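Local coordinates for SufC protein (Thermus thermophilus, PDB 2D2E) that binds and hydrolyses ATP as an atypical cytoplasmic ABC-ATPase, probably in the service of iron-sulfur cluster assembly, at residues Val25-Gly29 and Glu30-Leu34; Val95-Ala98 and Asn99-Leu103; Leu174-Asp177 and Ala178-Val181. All blocks are in the same frame, centred on the assembly; numbering follows the deposited sequence. Where two conformers were deposited one is given.

Contact 1: residues Val25-Gly29 and Glu30-Leu34; sequences VVPKG and EVHAL
V26 and H32 run past one another head to tail, and the valine lies over one face of the imidazole. Its CG1 methyl stands almost straight above the ring centre, 4.1 Å from the centroid of H32 and 12° off the ring normal, a CH-pi contact. The second methyl also reaches the ring, with V26 CG2 3.9 Å from H32 ND1; a beta-branched side chain suits this place because both arms find the ring. P27 comes in at about a right angle to the histidine, its CD 3.6 Å from H32 CE1, and lies against the acid of E30, P27 CD being 3.5 Å from E30 OE1.

E30 helps fix the rotation of the imidazole. With CG anti to the carbonyl carbon (chi1 -67°) and the chain extended beyond it, the glutamate brings its carboxylate to the edge of the ring. There H32 NE2 donates to E30 OE1 over 2.8 Å, an almost straight bond at 175° that lies in the ring plane and uses the anti lone pair of the oxygen. The nearby acid would probably polarise the ring.

Behind the side chains, a type II turn from P27 to E30 is closed by E30 N bonding to P27 O at 3.0 Å. G29 holds the third position, where at its positive phi a CB would collide with the carbonyl O of K28.

The turn joins strand 16-27 of the antiparallel sheet to strand 31-35 of the mixed sheet, the two-sheet build of an ABC ATPase. A hydrogen bond between H32 ND1 and H215 NE2 on strand 213-218 holds the second ring nitrogen, and H32 also touches L197 on strand 195-199, the other neighbour of strand 31-35.

Contact 2: residues Val95-Ala98 and Asn99-Leu103; sequences VTIA and NFLRL
T96 turns its hydroxyl back over the first turn of helix 97-109, where OG1 accepts from N99 N at 3.1 Å along a fairly straight path (161°). The torsion explains the reach: OG1 lies between the backbone N and the carbonyl carbon (chi1 58°), close to the amides that have no carbonyl ahead of them. A bound water completes the link in the other direction. It accepts from T96 N at 2.9 Å and donates to N99 OD1 at 2.6 Å, so a water stands where a capping box would have a direct bond, and the asparagine amide suits the site by offering an oxygen.

T96 is thus the N-cap, and threonine fits because a short side chain carries the acceptor. Around it runs a hydrophobic staple: V95, just before the cap, packs CG1 at 4.2 Å from CB of F100, four residues into the helix. A valine in place of T96 would probably leave N99 N without its capping acceptor and make the first turn easier to fray. Regular helical bonds take over at once, F100 N to T96 O (3.0 Å) and L101 N to I97 O (2.8 Å).

Farther out, CG of F100 is anti to the backbone N (chi1 -180°), and the ring leads away from the cap to N152 and Q156 of helix 148-160, the helix that, by sequence, begins at the end of the probable ABC signature motif. I97 touches L155 of that same helix, while R102 NE bonds to V113 O.

Contact 3: residues Leu174-Asp177 and Ala178-Val181; sequences LDID and ALKV
K180 N donates to I176 O at 2.9 Å, the shortest polar bond of this first helical turn, and the extended aliphatic chain of the lysine passes across the same isoleucine. Its CE lies 3.9 Å from I176 CG2; lysine suits an exposed position here because its methylenes can pack on I176 while the chain extends outward. I176 also serves L179: the CD1 atoms of I176 and L179 meet at 4.2 Å.

D175 is the N-cap of helix 176-189. Its chi1 of 176°, with CG beside the carbonyl carbon and opposite N, places the carboxylate beside the amides of the first turn, where OD1 takes a weak bond from A178 N at 3.3 Å. The helix N-terminus would probably favour the negative charge of D175. A178 is small enough for the acid to rest against it, its CB 3.7 Å from D175 CG. The carbonyl of D175 is used as well, accepting from L179 N at 3.0 Å. By sequence, L174 and D175 close what is probably the D-loop of an ABC ATPase, and the helix they start is the crossover between parallel strands 164-168 and 195-199. I176 and K180 both touch Y208, and V181 packs on R151 and I154 of helix 148-160.

The three contacts follow one another along the chain without touching. Contact 1 joins the two sheets and leads through strand 31-35 into the P-loop, whose G39, G41, K42, S43 and T44 are seen to bind ADP in another structure of this protein; no nucleotide is bound in this model. The side chains of H32 in contact 1 and L179 in contact 3 each lie about 12 Å from that of K42, while the centres of these contacts are 21 Å apart. Contact 2 is away from the nucleotide site, its centre 30 Å from that of contact 1. Contacts 2 and 3 are both helix N-termini with a side-chain cap, about 11 Å apart at their nearest atoms, and both pack on helix 148-160.

Contact 1: residues Val25-Gly29 and Glu30-Leu34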
# COMPACT_ATOMS: atom_id res chain seq x y z
N VAL A 25 -10.48 2.54 -9.62
CA VAL A 25 -11.18 1.44 -8.94
C VAL A 25 -10.34 0.18 -8.85
O VAL A 25 -9.81 -0.27 -9.86
CB VAL A 25 -12.49 1.06 -9.70
CG1 VAL A 25 -13.14 -0.15 -9.07
CG2 VAL A 25 -13.47 2.22 -9.67
N VAL A 26 -10.20 -0.39 -7.65
CA VAL A 26 -9.47 -1.65 -7.50
C VAL A 26 -10.44 -2.70 -6.94
O VAL A 26 -10.83 -2.64 -5.77
CB VAL A 26 -8.29 -1.55 -6.51
CG1 VAL A 26 -7.54 -2.90 -6.45
CG2 VAL A 26 -7.31 -0.46 -6.96
N PRO A 27 -10.85 -3.66 -7.77
CA PRO A 27 -11.79 -4.69 -7.27
C PRO A 27 -11.11 -5.58 -6.24
O PRO A 27 -9.94 -5.90 -6.37
CB PRO A 27 -12.13 -5.50 -8.52
CG PRO A 27 -11.94 -4.51 -9.67
CD PRO A 27 -10.65 -3.79 -9.23
N LYS A 28 -11.86 -5.97 -5.21
CA LYS A 28 -11.31 -6.88 -4.21
C LYS A 28 -10.99 -8.16 -5.00
O LYS A 28 -11.80 -8.63 -5.81
CB LYS A 28 -12.36 -7.15 -3.12
CG LYS A 28 -11.79 -7.88 -1.90
CD LYS A 28 -12.88 -8.17 -0.86
CE LYS A 28 -13.43 -6.88 -0.27
NZ LYS A 28 -14.46 -7.15 0.80
N GLY A 29 -9.81 -8.71 -4.78
CA GLY A 29 -9.36 -9.90 -5.49
C GLY A 29 -8.29 -9.54 -6.52
O GLY A 29 -7.59 -10.42 -7.05
N GLU A 30 -8.14 -8.25 -6.79
CA GLU A 30 -7.16 -7.82 -7.77
C GLU A 30 -6.02 -7.00 -7.18
O GLU A 30 -6.13 -6.43 -6.09
CB GLU A 30 -7.83 -7.01 -8.90
CG GLU A 30 -8.78 -7.87 -9.74
CD GLU A 30 -9.42 -7.15 -10.93
OE1 GLU A 30 -9.01 -6.03 -11.31
OE2 GLU A 30 -10.37 -7.73 -11.50
N VAL A 31 -4.91 -6.97 -7.91
CA VAL A 31 -3.73 -6.20 -7.54
C VAL A 31 -3.45 -5.27 -8.71
O VAL A 31 -3.21 -5.71 -9.84
CB VAL A 31 -2.49 -7.09 -7.29
CG1 VAL A 31 -1.27 -6.20 -7.01
CG2 VAL A 31 -2.73 -8.01 -6.11
N HIS A 32 -3.54 -3.97 -8.45
CA HIS A 32 -3.30 -2.98 -9.49
C HIS A 32 -2.05 -2.17 -9.21
O HIS A 32 -1.55 -2.13 -8.06
CB HIS A 32 -4.46 -2.01 -9.56
CG HIS A 32 -5.72 -2.61 -10.09
ND1 HIS A 32 -6.76 -1.84 -10.56
CD2 HIS A 32 -6.12 -3.90 -10.19
CE1 HIS A 32 -7.75 -2.64 -10.93
NE2 HIS A 32 -7.39 -3.89 -10.71
N ALA A 33 -1.55 -1.53 -10.26
CA ALA A 33 -0.39 -0.65 -10.18
C ALA A 33 -0.82 0.79 -10.52
O ALA A 33 -1.70 1.00 -11.38
CB ALA A 33 0.70 -1.11 -11.19
N LEU A 34 -0.21 1.78 -9.84
CA LEU A 34 -0.45 3.20 -10.13
C LEU A 34 0.95 3.76 -10.40
O LEU A 34 1.78 3.84 -9.49
CB LEU A 34 -1.08 3.95 -8.95
CG LEU A 34 -1.22 5.47 -9.20
CD1 LEU A 34 -2.02 5.79 -10.47
CD2 LEU A 34 -1.87 6.08 -7.97

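Contact 2: residues Val95-Ala98 and Asn99-Leu103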
# COMPACT_ATOMS: atom_id res chain seq x y z
N VAL A 95 13.25 -3.58 21.70
CA VAL A 95 11.90 -3.94 21.28
C VAL A 95 12.00 -5.00 20.19
O VAL A 95 12.38 -4.70 19.06
CB VAL A 95 11.11 -2.73 20.72
CG1 VAL A 95 9.71 -3.18 20.29
CG2 VAL A 95 11.01 -1.64 21.78
N THR A 96 11.64 -6.24 20.52
CA THR A 96 11.70 -7.30 19.51
C THR A 96 10.60 -7.11 18.47
O THR A 96 9.56 -6.51 18.73
CB THR A 96 11.50 -8.67 20.14
OG1 THR A 96 10.23 -8.71 20.81
CG2 THR A 96 12.62 -8.97 21.15
N ILE A 97 10.84 -7.62 17.27
CA ILE A 97 9.83 -7.56 16.23
C ILE A 97 8.57 -8.30 16.71
O ILE A 97 7.45 -7.86 16.45
CB ILE A 97 10.36 -8.18 14.91
CG1 ILE A 97 11.43 -7.26 14.33
CG2 ILE A 97 9.25 -8.37 13.90
CD1 ILE A 97 12.14 -7.80 13.13
N ALA A 98 8.75 -9.40 17.44
CA ALA A 98 7.58 -10.13 17.94
C ALA A 98 6.70 -9.25 18.84
O ALA A 98 5.48 -9.20 18.66
CB ALA A 98 8.02 -11.41 18.69
N ASN A 99 7.31 -8.57 19.81
CA ASN A 99 6.55 -7.70 20.72
C ASN A 99 5.86 -6.58 19.93
O ASN A 99 4.73 -6.20 20.23
CB ASN A 99 7.47 -7.04 21.75
CG ASN A 99 7.73 -7.92 22.96
OD1 ASN A 99 8.74 -7.75 23.67
ND2 ASN A 99 6.84 -8.85 23.22
N PHE A 100 6.57 -6.01 18.97
CA PHE A 100 6.03 -4.93 18.16
C PHE A 100 4.83 -5.41 17.36
O PHE A 100 3.82 -4.71 17.25
CB PHE A 100 7.09 -4.38 17.22
CG PHE A 100 6.60 -3.27 16.36
CD1 PHE A 100 6.22 -2.06 16.93
CD2 PHE A 100 6.46 -3.43 14.98
CE1 PHE A 100 5.71 -1.02 16.14
CE2 PHE A 100 5.95 -2.40 14.19
CZ PHE A 100 5.58 -1.21 14.77
N LEU A 101 4.93 -6.61 16.79
CA LEU A 101 3.83 -7.14 16.00
C LEU A 101 2.61 -7.39 16.86
O LEU A 101 1.47 -7.19 16.42
CB LEU A 101 4.25 -8.44 15.30
CG LEU A 101 4.27 -8.40 13.77
CD1 LEU A 101 2.87 -8.06 13.25
CD2 LEU A 101 5.27 -7.38 13.29
N ARG A 102 2.83 -7.83 18.10
CA ARG A 102 1.71 -8.11 18.99
C ARG A 102 1.02 -6.79 19.33
O ARG A 102 -0.20 -6.71 19.36
CB ARG A 102 2.20 -8.78 20.27
CG ARG A 102 1.08 -9.46 21.06
CD ARG A 102 1.68 -10.42 22.03
NE ARG A 102 0.71 -10.97 22.95
CZ ARG A 102 1.05 -11.60 24.07
NH1 ARG A 102 2.33 -11.74 24.38
NH2 ARG A 102 0.11 -12.06 24.89
N LEU A 103 1.83 -5.75 19.56
CA LEU A 103 1.29 -4.43 19.84
C LEU A 103 0.47 -3.94 18.64
O LEU A 103 -0.63 -3.40 18.82
CB LEU A 103 2.42 -3.42 20.12
CG LEU A 103 2.01 -1.96 20.34
CD1 LEU A 103 0.99 -1.90 21.44
CD2 LEU A 103 3.21 -1.11 20.73
O HOH W 1 11.05 -6.50 23.39

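Contact 3: residues Leu174-Asp177 and Ala178-Val181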
# COMPACT_ATOMS: atom_id res chain seq x y z
N LEU A 174 15.18 1.32 -7.47
CA LEU A 174 15.56 0.05 -8.09
C LEU A 174 16.30 -0.88 -7.12
O LEU A 174 17.11 -1.71 -7.55
CB LEU A 174 16.41 0.30 -9.34
CG LEU A 174 15.64 1.01 -10.46
CD1 LEU A 174 16.57 1.24 -11.67
CD2 LEU A 174 14.44 0.14 -10.87
N ASP A 175 16.02 -0.74 -5.82
CA ASP A 175 16.65 -1.60 -4.79
C ASP A 175 15.90 -2.94 -4.92
O ASP A 175 14.84 -3.13 -4.32
CB ASP A 175 16.43 -0.97 -3.41
CG ASP A 175 16.95 -1.83 -2.27
OD1 ASP A 175 17.25 -3.03 -2.47
OD2 ASP A 175 17.04 -1.30 -1.14
N ILE A 176 16.46 -3.86 -5.70
CA ILE A 176 15.80 -5.13 -5.96
C ILE A 176 15.41 -5.93 -4.71
O ILE A 176 14.33 -6.51 -4.64
CB ILE A 176 16.64 -6.02 -6.93
CG1 ILE A 176 16.94 -5.25 -8.24
CG2 ILE A 176 15.90 -7.33 -7.23
CD1 ILE A 176 15.70 -4.65 -8.95
N ASP A 177 16.29 -5.96 -3.71
CA ASP A 177 15.95 -6.70 -2.50
C ASP A 177 14.68 -6.16 -1.87
O ASP A 177 13.81 -6.94 -1.47
CB ASP A 177 17.08 -6.65 -1.47
CG ASP A 177 16.64 -7.17 -0.11
OD1 ASP A 177 16.35 -6.34 0.78
OD2 ASP A 177 16.56 -8.40 0.06
N ALA A 178 14.57 -4.84 -1.77
CA ALA A 178 13.39 -4.22 -1.17
C ALA A 178 12.14 -4.45 -1.99
O ALA A 178 11.08 -4.67 -1.43
CB ALA A 178 13.61 -2.72 -0.97
N LEU A 179 12.26 -4.39 -3.32
CA LEU A 179 11.09 -4.62 -4.16
C LEU A 179 10.63 -6.06 -4.03
O LEU A 179 9.43 -6.33 -3.99
CB LEU A 179 11.40 -4.33 -5.63
CG LEU A 179 11.93 -2.91 -5.89
CD1 LEU A 179 12.32 -2.78 -7.37
CD2 LEU A 179 10.86 -1.88 -5.52
N LYS A 180 11.59 -6.99 -3.92
CA LYS A 180 11.21 -8.39 -3.82
C LYS A 180 10.54 -8.73 -2.49
O LYS A 180 9.68 -9.59 -2.45
CB LYS A 180 12.43 -9.29 -4.08
CG LYS A 180 12.75 -9.38 -5.57
CD LYS A 180 13.75 -10.47 -5.89
CE LYS A 180 13.85 -10.68 -7.39
NZ LYS A 180 14.93 -11.65 -7.74
N VAL A 181 10.94 -8.06 -1.42
CA VAL A 181 10.33 -8.29 -0.11
C VAL A 181 8.85 -7.90 -0.18
O VAL A 181 7.97 -8.61 0.31
CB VAL A 181 11.01 -7.47 0.98
CG1 VAL A 181 10.08 -7.33 2.18
CG2 VAL A 181 12.31 -8.14 1.40